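Local coordinates for transcriptional regulator (Rhodococcus sp., PDB 2O0Y), which probably binds DNA as an IclR-family transcriptional regulator, through a helix-turn-helix domain joined to a C-terminal domain typical of the family, at the interface of chains A and B. Sequence-based numbering; all coordinates share one arbitrary frame. Chains: chain A/B, Transcriptional regulator.

The interface of chains A and B. Residues chain A 26, 30, 145; chain B 65, 81, 84-85.
A:Glu30 reaches from chain A between two arginines of chain B, and its carboxylate forms salt bridges with both. B:Arg65 comes from the opposite direction: NH2 lies 3.1 Å from the carboxylate oxygen OE2 of A:Glu30, a weak hydrogen bond, and is equally near OE1. The two planes stand 82° apart, with OE1 in the guanidinium plane at its edge, so the carboxylate does not form a flat two-pronged pair with B:Arg65. B:Arg84 instead lays its guanidinium face over the same carboxylate, the planes only 16° apart and CD of A:Glu30 3.5 Å above the guanidinium plane, toward its rim. Its NH1 is 3.3 Å from A:Glu30 OE2 and also donates to B:Glu81 OE1 on the syn side at 3.1 Å, tilted out of the carboxylate plane. The bend of B:Arg84 at chi3 (-76°) turns the guanidinium toward both acids. An alanine in place of B:Arg84 would probably leave the carboxylates of A:Glu30 and B:Glu81 facing each other with less compensating positive charge. A:Glu30 OE2 and B:Glu81 OE2 stand 2.5 Å apart, doubtfully close for two acceptors: either a proton is shared, which the structure does not show, or the model errs. Water 2 joins A:Glu30 OE2, B:Glu81 OE1 and NE of B:Arg65; water 1 links the backbone O of A:Glu30 to NE of B:Arg84. Among apolar contacts, the methyl CG2 of A:Ile26 sits over the centre of the B:Arg65 guanidinium, 3.6 Å from CZ, while CD1 runs alongside the arginine's CG. B:Trp85 turns a ring edge to the backbone N of A:Glu30, and its face carries CG of B:Arg84. A:Pro145 CD touches B:Arg84 NH1. This charge-rich patch between two regulator copies sets chain A helix 20-29 and the loop after it, with A:Pro145 from the C-terminal region, against 3-10 helix 80-85 and the B:Arg65 loop of chain B; the deposited pairing, not an exact two-fold, suits IclR-family dimers without proving one.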
loop_
_atom_site.group_PDB
_atom_site.type_symbol
_atom_site.label_atom_id
_atom_site.label_comp_id
_atom_site.label_asym_id
_atom_site.label_seq_id
_atom_site.Cartn_x
_atom_site.Cartn_y
_atom_site.Cartn_z
ATOM N N ILE A 26 -20.579 -0.104 -1.151
ATOM C CA ILE A 26 -19.386 -0.611 -0.451
ATOM C C ILE A 26 -19.414 -2.148 -0.407
ATOM O O ILE A 26 -18.429 -2.775 -0.717
ATOM C CB ILE A 26 -19.265 -0.023 0.940
ATOM C CG1 ILE A 26 -19.091 1.479 0.824
ATOM C CG2 ILE A 26 -18.020 -0.573 1.648
ATOM C CD1 ILE A 26 -19.434 2.199 2.077
ATOM N N GLU A 30 -16.535 -4.533 -2.059
ATOM C CA GLU A 30 -15.794 -5.469 -1.221
ATOM C C GLU A 30 -15.717 -6.850 -1.855
ATOM O O GLU A 30 -14.929 -7.684 -1.428
ATOM C CB GLU A 30 -16.385 -5.541 0.198
ATOM C CG GLU A 30 -16.065 -4.301 1.055
ATOM C CD GLU A 30 -16.700 -4.395 2.405
ATOM O OE1 GLU A 30 -17.431 -5.371 2.629
ATOM O OE2 GLU A 30 -16.510 -3.498 3.246
ATOM N N PRO A 145 -12.167 -4.902 8.698
ATOM C CA PRO A 145 -12.449 -4.762 10.129
ATOM C C PRO A 145 -12.641 -6.095 10.828
ATOM O O PRO A 145 -13.386 -6.943 10.322
ATOM C CB PRO A 145 -13.779 -4.003 10.152
ATOM C CG PRO A 145 -14.446 -4.332 8.855
ATOM C CD PRO A 145 -13.329 -4.507 7.848
ATOM N N ARG B 65 -18.113 2.964 8.234
ATOM C CA ARG B 65 -17.620 1.887 7.404
ATOM C C ARG B 65 -16.092 1.951 7.136
ATOM O O ARG B 65 -15.576 1.154 6.353
ATOM C CB ARG B 65 -18.351 1.927 6.062
ATOM C CG ARG B 65 -18.329 0.619 5.333
ATOM C CD ARG B 65 -19.277 -0.469 6.019
ATOM N NE ARG B 65 -19.059 -1.695 5.273
ATOM C CZ ARG B 65 -19.869 -2.176 4.346
ATOM N NH1 ARG B 65 -21.034 -1.561 4.058
ATOM N NH2 ARG B 65 -19.526 -3.291 3.723
ATOM N N GLU B 81 -10.570 1.254 5.363
ATOM C CA GLU B 81 -11.303 0.416 4.402
ATOM C C GLU B 81 -10.640 0.395 3.072
ATOM O O GLU B 81 -10.576 -0.621 2.384
ATOM C CB GLU B 81 -12.744 0.914 4.251
ATOM C CG GLU B 81 -13.586 0.273 3.106
ATOM C CD GLU B 81 -14.227 -1.047 3.429
ATOM O OE1 GLU B 81 -13.887 -1.627 4.461
ATOM O OE2 GLU B 81 -15.048 -1.556 2.599
ATOM N N ARG B 84 -8.059 -2.137 1.769
ATOM C CA ARG B 84 -8.344 -3.544 1.461
ATOM C C ARG B 84 -8.234 -3.846 -0.004
ATOM O O ARG B 84 -8.240 -5.035 -0.381
ATOM C CB ARG B 84 -9.711 -3.972 1.999
ATOM C CG ARG B 84 -10.880 -3.446 1.214
ATOM C CD ARG B 84 -12.152 -3.533 2.125
ATOM N NE ARG B 84 -12.610 -4.921 2.209
ATOM C CZ ARG B 84 -13.336 -5.440 3.203
ATOM N NH1 ARG B 84 -13.672 -4.730 4.247
ATOM N NH2 ARG B 84 -13.689 -6.709 3.149
ATOM N N TRP B 85 -8.111 -2.801 -0.855
ATOM C CA TRP B 85 -7.891 -3.034 -2.313
ATOM C C TRP B 85 -6.450 -2.823 -2.769
ATOM O O TRP B 85 -6.144 -2.954 -3.954
ATOM C CB TRP B 85 -8.906 -2.235 -3.198
ATOM C CG TRP B 85 -10.347 -2.630 -2.924
ATOM C CD1 TRP B 85 -10.967 -3.786 -3.340
ATOM C CD2 TRP B 85 -11.303 -1.934 -2.102
ATOM N NE1 TRP B 85 -12.261 -3.841 -2.821
ATOM C CE2 TRP B 85 -12.482 -2.714 -2.071
ATOM C CE3 TRP B 85 -11.252 -0.760 -1.337
ATOM C CZ2 TRP B 85 -13.626 -2.303 -1.362
ATOM C CZ3 TRP B 85 -12.378 -0.325 -0.675
ATOM C CH2 TRP B 85 -13.569 -1.088 -0.699
HETATM O O HOH W 1 -12.629 -7.041 -0.123
HETATM O O HOH W 2 -16.345 -2.079 6.107
#